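Local coordinates for Hia (Haemophilus influenzae, PDB 1S7M), which probably mediates attachment of the bacterium to host cells as a homotrimeric outer-membrane autotransporter, this piece being its binding domain 1, at residues A[16-21]-A[33-38]; A[65-69]-A[90-94]; A[111-117]-A[129-135]. Residue numbers count along the deposited sequence, not the author numbering.

Contact 1. Residues A[16-21]-A[33-38]; sequences DGLTIT and TISVTK
Five backbone hydrogen bonds join residues 16-21 to 33-38, four of them between strands 17-21 and 34-37, which run antiparallel with axes 4.6 Å apart and 176° between their directions. Leu18 and Val36 form one hydrogen-bonded pair (Leu18 N to Val36 O and Val36 N to Leu18 O, both 3.0 Å). Ile20 and Ile34 form the next (Ile20 N to Ile34 O 2.7 Å, Ile34 N to Ile20 O 3.0 Å). Lys38 N to Asp16 O at 2.9 Å continues the pairing past the strand ends, and a long salt bridge, Asp16 OD2 to Lys38 NZ at 3.6 Å, closes the same end. For it Asp16 takes chi1 m and Lys38 bends through p, t, t, m.

The pairs between are non-hydrogen-bonded: Gly17 with Thr37 (CA to CA 4.0 Å) and Thr19 with Ser35 (CA to CA 4.4 Å). Gly17, at phi/psi 160/-152, has angles only glycine tolerates, and a CB would strike Val36 O. Side chains alternate strictly. Thr19, Ser35 and Thr37 share one face, Thr37 OG1 turning to Asp39 N. Leu18 (tp), Val36 (t), Ile20 (mp) and Ile34 line the other, where Ile20 CB and Ile34 CB are 4.1 Å apart.

These are the central strands of a four-stranded antiparallel meander, flanked by 10-14 beside 17-21 and 40-43 beside 34-37. Its apolar face packs around the trimer interior, Leu18 meeting Leu18 of both other subunits and Val36 meeting Val36 of the third.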
loop_
_atom_site.group_PDB
_atom_site.type_symbol
_atom_site.label_atom_id
_atom_site.label_comp_id
_atom_site.label_asym_id
_atom_site.label_seq_id
_atom_site.Cartn_x
_atom_site.Cartn_y
_atom_site.Cartn_z
ATOM N N ASP A 16 -33.417 -1.036 -6.357
ATOM C CA ASP A 16 -32.060 -1.254 -5.848
ATOM C C ASP A 16 -31.015 -0.166 -6.081
ATOM O O ASP A 16 -29.990 -0.135 -5.386
ATOM C CB ASP A 16 -31.498 -2.565 -6.393
ATOM C CG ASP A 16 -32.326 -3.754 -5.992
ATOM O OD1 ASP A 16 -32.954 -3.701 -4.915
ATOM O OD2 ASP A 16 -32.342 -4.746 -6.746
ATOM N N GLY A 17 -31.245 0.703 -7.059
ATOM C CA GLY A 17 -30.280 1.753 -7.299
ATOM C C GLY A 17 -30.294 2.436 -8.647
ATOM O O GLY A 17 -31.322 2.518 -9.324
ATOM N N LEU A 18 -29.116 2.925 -9.022
ATOM C CA LEU A 18 -28.881 3.635 -10.266
ATOM C C LEU A 18 -27.849 2.907 -11.121
ATOM O O LEU A 18 -26.712 2.739 -10.697
ATOM C CB LEU A 18 -28.360 5.039 -9.943
ATOM C CG LEU A 18 -28.045 6.017 -11.079
ATOM C CD1 LEU A 18 -29.345 6.513 -11.680
ATOM C CD2 LEU A 18 -27.263 7.206 -10.540
ATOM N N THR A 19 -28.231 2.493 -12.325
ATOM C CA THR A 19 -27.301 1.819 -13.232
ATOM C C THR A 19 -27.191 2.546 -14.589
ATOM O O THR A 19 -28.207 2.894 -15.200
ATOM C CB THR A 19 -27.734 0.365 -13.520
ATOM O OG1 THR A 19 -27.889 -0.349 -12.292
ATOM C CG2 THR A 19 -26.692 -0.338 -14.345
ATOM N N ILE A 20 -25.960 2.777 -15.044
ATOM C CA ILE A 20 -25.706 3.414 -16.331
ATOM C C ILE A 20 -25.080 2.354 -17.225
ATOM O O ILE A 20 -24.043 1.779 -16.889
ATOM C CB ILE A 20 -24.679 4.587 -16.267
ATOM C CG1 ILE A 20 -25.257 5.815 -15.560
ATOM C CG2 ILE A 20 -24.316 5.023 -17.676
ATOM C CD1 ILE A 20 -25.278 5.753 -14.058
ATOM N N THR A 21 -25.714 2.086 -18.355
ATOM C CA THR A 21 -25.188 1.119 -19.301
ATOM C C THR A 21 -24.614 1.928 -20.462
ATOM O O THR A 21 -25.330 2.675 -21.119
ATOM C CB THR A 21 -26.292 0.192 -19.817
ATOM O OG1 THR A 21 -26.963 -0.413 -18.708
ATOM C CG2 THR A 21 -25.706 -0.884 -20.706
ATOM N N THR A 33 -20.991 -1.846 -16.702
ATOM C CA THR A 33 -21.957 -0.982 -16.058
ATOM C C THR A 33 -21.345 -0.064 -15.009
ATOM O O THR A 33 -20.400 -0.429 -14.319
ATOM C CB THR A 33 -23.049 -1.834 -15.381
ATOM O OG1 THR A 33 -24.026 -2.226 -16.353
ATOM C CG2 THR A 33 -23.709 -1.066 -14.263
ATOM N N ILE A 34 -21.881 1.140 -14.907
ATOM C CA ILE A 34 -21.438 2.081 -13.894
ATOM C C ILE A 34 -22.660 2.142 -12.979
ATOM O O ILE A 34 -23.766 2.493 -13.421
ATOM C CB ILE A 34 -21.186 3.478 -14.462
ATOM C CG1 ILE A 34 -20.413 3.378 -15.785
ATOM C CG2 ILE A 34 -20.447 4.325 -13.420
ATOM C CD1 ILE A 34 -19.038 2.884 -15.654
ATOM N N SER A 35 -22.487 1.808 -11.707
ATOM C CA SER A 35 -23.646 1.804 -10.834
ATOM C C SER A 35 -23.406 2.046 -9.370
ATOM O O SER A 35 -22.326 1.781 -8.857
ATOM C CB SER A 35 -24.374 0.474 -10.968
ATOM O OG SER A 35 -23.578 -0.573 -10.446
ATOM N N VAL A 36 -24.456 2.556 -8.727
ATOM C CA VAL A 36 -24.508 2.823 -7.300
ATOM C C VAL A 36 -25.812 2.163 -6.849
ATOM O O VAL A 36 -26.903 2.716 -7.026
ATOM C CB VAL A 36 -24.565 4.322 -6.985
ATOM C CG1 VAL A 36 -24.801 4.523 -5.503
ATOM C CG2 VAL A 36 -23.251 4.985 -7.367
ATOM N N THR A 37 -25.691 0.964 -6.291
ATOM C CA THR A 37 -26.847 0.202 -5.832
ATOM C C THR A 37 -26.670 -0.235 -4.389
ATOM O O THR A 37 -25.638 0.028 -3.761
ATOM C CB THR A 37 -27.062 -1.075 -6.674
ATOM O OG1 THR A 37 -26.053 -2.039 -6.336
ATOM C CG2 THR A 37 -26.981 -0.762 -8.169
ATOM N N LYS A 38 -27.689 -0.922 -3.884
ATOM C CA LYS A 38 -27.706 -1.417 -2.518
ATOM C C LYS A 38 -26.588 -2.439 -2.310
ATOM O O LYS A 38 -26.159 -2.685 -1.182
ATOM C CB LYS A 38 -29.065 -2.052 -2.215
ATOM C CG LYS A 38 -29.324 -3.353 -2.966
ATOM C CD LYS A 38 -30.721 -3.878 -2.688
ATOM C CE LYS A 38 -30.781 -5.391 -2.812
ATOM N NZ LYS A 38 -30.243 -5.909 -4.098
#

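Contact 2. Residues A[65-69]-A[90-94]; sequences PLTSS and KGTDK
In the HiaBD2_N (GIN) domain of this trimeric adhesin, the loop before helix 70-77 meets, at the surface, the loop between strand 85-86 and helix 107-111. Thr67 and Lys94 carry most of the contact, their CA atoms 4.8 Å apart. Thr67, with chi1 p, lies against the backbone of 90-94: its CB is 3.4 Å from Gly91 O and its CG2 4.0 Å from Thr92 CA. Thr67 OG1 approaches Lys90 O to 3.5 Å, but its partner, weakly bonded, is Asp64 O.

Residues Gly91 to Lys94 form a type I turn closed by Lys94 N to Gly91 O at 2.7 Å. Lys94 leaves it with positive phi (63/5), and its side chain (m, t, p, p) curls back across Thr67, so that Lys94 CG sits 3.8 Å from Thr67 CA and NZ makes a weak hydrogen bond to Leu66 O at 3.3 Å. One water donates to both Thr67 O (2.5 Å) and Lys94 O (2.8 Å), tying the two backbones together.

Several other side chains bond locally. Lys90 starts toward 65-69, but with rotamer m, m, t, m its end turns away to Asp88 O. Asp93 (chi1 p) bonds through OD1 to Gln95 N, as in an Asx turn, and to Thr96 N. Ser68, chi1 t, gives OG to Ser69 O at 2.8 Å; Ser69, chi1 p, is the N-cap of helix 70-77, with OG bonded to Asn72 N.

Across the loops, then, no charges are paired: a lysine ammonium meets a neutral carbonyl, water links two more, and Thr67 and the aliphatic part of Lys94 supply most of the packing, the chemistry of a polar, partly hydrated surface junction.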
loop_
_atom_site.group_PDB
_atom_site.type_symbol
_atom_site.label_atom_id
_atom_site.label_comp_id
_atom_site.label_asym_id
_atom_site.label_seq_id
_atom_site.Cartn_x
_atom_site.Cartn_y
_atom_site.Cartn_z
ATOM N N PRO A 65 0.028 19.524 16.661
ATOM C CA PRO A 65 0.865 18.819 17.641
ATOM C C PRO A 65 0.185 18.463 18.961
ATOM O O PRO A 65 0.609 17.531 19.632
ATOM C CB PRO A 65 2.027 19.789 17.876
ATOM C CG PRO A 65 2.113 20.549 16.602
ATOM C CD PRO A 65 0.650 20.797 16.264
ATOM N N LEU A 66 -0.868 19.186 19.330
ATOM C CA LEU A 66 -1.515 18.943 20.623
ATOM C C LEU A 66 -2.507 17.795 20.733
ATOM O O LEU A 66 -2.910 17.428 21.833
ATOM C CB LEU A 66 -2.154 20.247 21.128
ATOM C CG LEU A 66 -1.068 21.247 21.548
ATOM C CD1 LEU A 66 -1.617 22.683 21.694
ATOM C CD2 LEU A 66 -0.477 20.744 22.859
ATOM N N THR A 67 -2.895 17.226 19.598
ATOM C CA THR A 67 -3.814 16.093 19.587
ATOM C C THR A 67 -3.013 14.829 19.260
ATOM O O THR A 67 -3.543 13.716 19.263
ATOM C CB THR A 67 -4.912 16.288 18.506
ATOM O OG1 THR A 67 -4.302 16.600 17.244
ATOM C CG2 THR A 67 -5.840 17.428 18.890
ATOM N N SER A 68 -1.720 15.013 19.016
ATOM C CA SER A 68 -0.833 13.911 18.621
ATOM C C SER A 68 -0.140 13.069 19.697
ATOM O O SER A 68 0.195 13.565 20.763
ATOM C CB SER A 68 0.257 14.467 17.695
ATOM O OG SER A 68 1.192 13.457 17.346
ATOM N N SER A 69 0.081 11.791 19.395
ATOM C CA SER A 69 0.824 10.901 20.294
ATOM C C SER A 69 2.315 11.242 20.109
ATOM O O SER A 69 2.707 11.881 19.112
ATOM C CB SER A 69 0.609 9.429 19.901
ATOM O OG SER A 69 1.288 9.115 18.681
ATOM N N LYS A 90 -4.471 11.607 14.573
ATOM C CA LYS A 90 -5.629 11.599 15.465
ATOM C C LYS A 90 -6.371 12.940 15.504
ATOM O O LYS A 90 -5.775 14.003 15.330
ATOM C CB LYS A 90 -5.193 11.206 16.879
ATOM C CG LYS A 90 -4.644 9.787 16.992
ATOM C CD LYS A 90 -5.700 8.747 16.593
ATOM C CE LYS A 90 -5.151 7.309 16.646
ATOM N NZ LYS A 90 -4.005 7.091 15.680
ATOM N N GLY A 91 -7.682 12.870 15.728
ATOM C CA GLY A 91 -8.516 14.058 15.781
ATOM C C GLY A 91 -8.561 14.764 17.130
ATOM O O GLY A 91 -7.781 14.460 18.032
ATOM N N THR A 92 -9.505 15.690 17.267
ATOM C CA THR A 92 -9.659 16.485 18.486
ATOM C C THR A 92 -9.743 15.707 19.776
ATOM O O THR A 92 -9.266 16.175 20.809
ATOM C CB THR A 92 -10.901 17.391 18.414
ATOM O OG1 THR A 92 -10.807 18.225 17.256
ATOM C CG2 THR A 92 -10.985 18.286 19.662
ATOM N N ASP A 93 -10.338 14.522 19.736
ATOM C CA ASP A 93 -10.451 13.716 20.944
ATOM C C ASP A 93 -9.167 12.927 21.221
ATOM O O ASP A 93 -9.108 12.133 22.159
ATOM C CB ASP A 93 -11.655 12.777 20.837
ATOM C CG ASP A 93 -11.345 11.503 20.057
ATOM O OD1 ASP A 93 -10.471 11.527 19.158
ATOM O OD2 ASP A 93 -11.993 10.476 20.344
ATOM N N LYS A 94 -8.142 13.136 20.394
ATOM C CA LYS A 94 -6.846 12.475 20.568
ATOM C C LYS A 94 -6.838 10.953 20.454
ATOM O O LYS A 94 -5.802 10.329 20.685
ATOM C CB LYS A 94 -6.242 12.848 21.932
ATOM C CG LYS A 94 -5.949 14.331 22.130
ATOM C CD LYS A 94 -5.427 14.625 23.547
ATOM C CE LYS A 94 -4.131 13.867 23.862
ATOM N NZ LYS A 94 -2.904 14.417 23.186
HETATM O O HOH W 1 -3.356 11.230 19.763
#

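Contact 3. Residues A[111-117]-A[129-135]; sequences RGLGWVI and YHDQVRN
This is a twisted antiparallel beta pairing within the Trp-ring domain, where strand 114-117 meets strand 129-134 at 151° with axes 4.6 Å apart. Trp115 and Val133 are a hydrogen-bonded pair (Trp115 N to Val133 O 3.1 Å, Val133 N to Trp115 O 2.8 Å), as are Ile117 and Asp131 (Ile117 N to Asp131 O 3.0 Å, Asp131 N to Ile117 O 3.1 Å). Val116 opposes Gln132 between them. Gly114, at phi/psi 169/168, needs to be glycine, for a CB would clash with Val133 O.

Trp115, chi1 p, lays its indole over Val133: Val133 CB makes a CH-pi contact 3.6 Å from the five-membered ring centroid. Ile117 CG2 adds Val133 CG2 at 3.9 Å. On the other face extended Arg134 gives NH1 to Arg111 O (3.1 Å), while its NE and NH2 hold Gln132 OE1 (3.0 and 2.7 Å). A water bridges Leu113 O (2.8 Å) and Asn135 N (2.9 Å).

Strand 138-143 packs beneath through Val139, which touches Trp115, Ile117 and Val133. Trp115 meets Trp115 of the third subunit, giving the tryptophan ring its name suggests, and Val116 and Ile117 pair in parallel with a strand of that subunit, extending the sheet across the interface.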
loop_
_atom_site.group_PDB
_atom_site.type_symbol
_atom_site.label_atom_id
_atom_site.label_comp_id
_atom_site.label_asym_id
_atom_site.label_seq_id
_atom_site.Cartn_x
_atom_site.Cartn_y
_atom_site.Cartn_z
ATOM N N ARG A 111 1.821 6.377 -3.007
ATOM C CA ARG A 111 3.093 6.978 -3.364
ATOM C C ARG A 111 3.904 7.358 -2.134
ATOM O O ARG A 111 5.136 7.404 -2.176
ATOM C CB ARG A 111 2.863 8.180 -4.300
ATOM C CG ARG A 111 2.603 7.751 -5.770
ATOM C CD ARG A 111 2.232 8.914 -6.691
ATOM N NE ARG A 111 2.054 8.433 -8.058
ATOM C CZ ARG A 111 1.174 8.929 -8.925
ATOM N NH1 ARG A 111 0.391 9.941 -8.585
ATOM N NH2 ARG A 111 1.030 8.370 -10.120
ATOM N N GLY A 112 3.220 7.592 -1.020
ATOM C CA GLY A 112 3.944 7.912 0.189
ATOM C C GLY A 112 4.230 6.712 1.089
ATOM O O GLY A 112 4.820 6.878 2.146
ATOM N N LEU A 113 3.843 5.498 0.696
ATOM C CA LEU A 113 4.099 4.357 1.585
ATOM C C LEU A 113 5.567 3.976 1.666
ATOM O O LEU A 113 6.280 4.021 0.674
ATOM C CB LEU A 113 3.276 3.135 1.148
ATOM C CG LEU A 113 1.882 2.813 1.703
ATOM C CD1 LEU A 113 1.280 3.967 2.483
ATOM C CD2 LEU A 113 0.974 2.364 0.554
ATOM N N GLY A 114 6.028 3.607 2.857
ATOM C CA GLY A 114 7.407 3.195 2.981
ATOM C C GLY A 114 7.923 3.034 4.390
ATOM O O GLY A 114 7.260 3.411 5.371
ATOM N N TRP A 115 9.092 2.431 4.506
ATOM C CA TRP A 115 9.693 2.280 5.808
ATOM C C TRP A 115 11.012 3.005 5.783
ATOM O O TRP A 115 11.478 3.449 4.717
ATOM C CB TRP A 115 9.881 0.811 6.215
ATOM C CG TRP A 115 10.523 -0.084 5.192
ATOM C CD1 TRP A 115 9.941 -0.591 4.063
ATOM C CD2 TRP A 115 11.861 -0.610 5.233
ATOM N NE1 TRP A 115 10.839 -1.408 3.397
ATOM C CE2 TRP A 115 12.019 -1.438 4.090
ATOM C CE3 TRP A 115 12.938 -0.468 6.131
ATOM C CZ2 TRP A 115 13.211 -2.123 3.820
ATOM C CZ3 TRP A 115 14.124 -1.144 5.868
ATOM C CH2 TRP A 115 14.253 -1.969 4.716
ATOM N N VAL A 116 11.604 3.160 6.956
ATOM C CA VAL A 116 12.869 3.849 7.054
ATOM C C VAL A 116 13.955 2.864 7.394
ATOM O O VAL A 116 13.776 2.020 8.276
ATOM C CB VAL A 116 12.834 4.965 8.163
ATOM C CG1 VAL A 116 14.219 5.565 8.351
ATOM C CG2 VAL A 116 11.821 6.043 7.800
ATOM N N ILE A 117 15.065 2.952 6.657
ATOM C CA ILE A 117 16.228 2.112 6.921
ATOM C C ILE A 117 17.341 3.018 7.478
ATOM O O ILE A 117 17.511 4.137 7.033
ATOM C CB ILE A 117 16.717 1.400 5.615
ATOM C CG1 ILE A 117 17.833 0.408 5.942
ATOM C CG2 ILE A 117 17.157 2.432 4.563
ATOM C CD1 ILE A 117 18.119 -0.618 4.807
ATOM N N TYR A 129 23.347 7.077 9.119
ATOM C CA TYR A 129 22.670 6.975 7.827
ATOM C C TYR A 129 21.191 6.642 7.901
ATOM O O TYR A 129 20.744 5.876 8.760
ATOM C CB TYR A 129 23.360 5.893 6.979
ATOM C CG TYR A 129 22.569 5.440 5.756
ATOM C CD1 TYR A 129 22.618 6.165 4.572
ATOM C CD2 TYR A 129 21.794 4.268 5.785
ATOM C CE1 TYR A 129 21.928 5.749 3.429
ATOM C CE2 TYR A 129 21.091 3.832 4.627
ATOM C CZ TYR A 129 21.175 4.583 3.459
ATOM O OH TYR A 129 20.556 4.161 2.297
ATOM N N HIS A 130 20.425 7.237 7.003
ATOM C CA HIS A 130 19.018 6.892 6.901
ATOM C C HIS A 130 18.476 7.282 5.541
ATOM O O HIS A 130 18.925 8.259 4.938
ATOM C CB HIS A 130 18.154 7.544 7.987
ATOM C CG HIS A 130 18.058 9.026 7.867
ATOM N ND1 HIS A 130 18.696 9.882 8.738
ATOM C CD2 HIS A 130 17.418 9.810 6.964
ATOM C CE1 HIS A 130 18.451 11.130 8.375
ATOM N NE2 HIS A 130 17.679 11.114 7.303
ATOM N N ASP A 131 17.528 6.483 5.054
ATOM C CA ASP A 131 16.863 6.780 3.806
ATOM C C ASP A 131 15.495 6.100 3.881
ATOM O O ASP A 131 15.227 5.334 4.807
ATOM C CB ASP A 131 17.677 6.249 2.615
ATOM C CG ASP A 131 17.433 7.052 1.348
ATOM O OD1 ASP A 131 16.350 7.668 1.229
ATOM O OD2 ASP A 131 18.324 7.073 0.478
ATOM N N GLN A 132 14.626 6.395 2.927
ATOM C CA GLN A 132 13.313 5.760 2.882
ATOM C C GLN A 132 13.331 4.626 1.854
ATOM O O GLN A 132 14.087 4.671 0.860
ATOM C CB GLN A 132 12.243 6.794 2.502
ATOM C CG GLN A 132 12.037 7.888 3.600
ATOM C CD GLN A 132 11.138 9.036 3.147
ATOM O OE1 GLN A 132 10.595 9.015 2.048
ATOM N NE2 GLN A 132 10.985 10.050 4.000
ATOM N N VAL A 133 12.522 3.606 2.112
ATOM C CA VAL A 133 12.364 2.480 1.206
ATOM C C VAL A 133 10.884 2.453 0.818
ATOM O O VAL A 133 10.025 1.919 1.557
ATOM C CB VAL A 133 12.722 1.142 1.872
ATOM C CG1 VAL A 133 12.620 -0.047 0.821
ATOM C CG2 VAL A 133 14.113 1.206 2.424
ATOM N N ARG A 134 10.557 3.072 -0.308
ATOM C CA ARG A 134 9.177 3.046 -0.738
ATOM C C ARG A 134 9.026 1.945 -1.776
ATOM O O ARG A 134 9.946 1.151 -1.994
ATOM C CB ARG A 134 8.763 4.397 -1.302
ATOM C CG ARG A 134 9.012 5.536 -0.348
ATOM C CD ARG A 134 8.326 6.787 -0.834
ATOM N NE ARG A 134 8.750 7.963 -0.080
ATOM C CZ ARG A 134 8.224 9.175 -0.238
ATOM N NH1 ARG A 134 7.257 9.368 -1.118
ATOM N NH2 ARG A 134 8.666 10.187 0.479
ATOM N N ASN A 135 7.870 1.906 -2.411
ATOM C CA ASN A 135 7.610 0.901 -3.418
ATOM C C ASN A 135 8.682 0.999 -4.516
ATOM O O ASN A 135 9.080 2.093 -4.893
ATOM C CB ASN A 135 6.218 1.140 -3.998
ATOM C CG ASN A 135 5.887 0.196 -5.098
ATOM O OD1 ASN A 135 5.803 -1.018 -4.895
ATOM N ND2 ASN A 135 5.697 0.739 -6.290
HETATM O O HOH W 2 5.380 3.395 -1.886
#

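How the contacts relate
The three contacts follow one another along an elongated chain and none touches another. Contact 1 lies about 39 Å from contact 2 and 40 Å from contact 3, centre to centre; contacts 2 and 3 are closer, about 25 Å between centres and 15 Å between nearest atoms. Contacts 1 and 3 both help build the trimer, whereas contact 2 is touched by no other chain of the assembly and faces outward from its own subunit. The residues between the segments of contact 2 connect it to contact 3, since Gln132 NE2 binds Ala80 O and Lys82 O. No ligand is present, so none of the three can be assigned to receptor binding here.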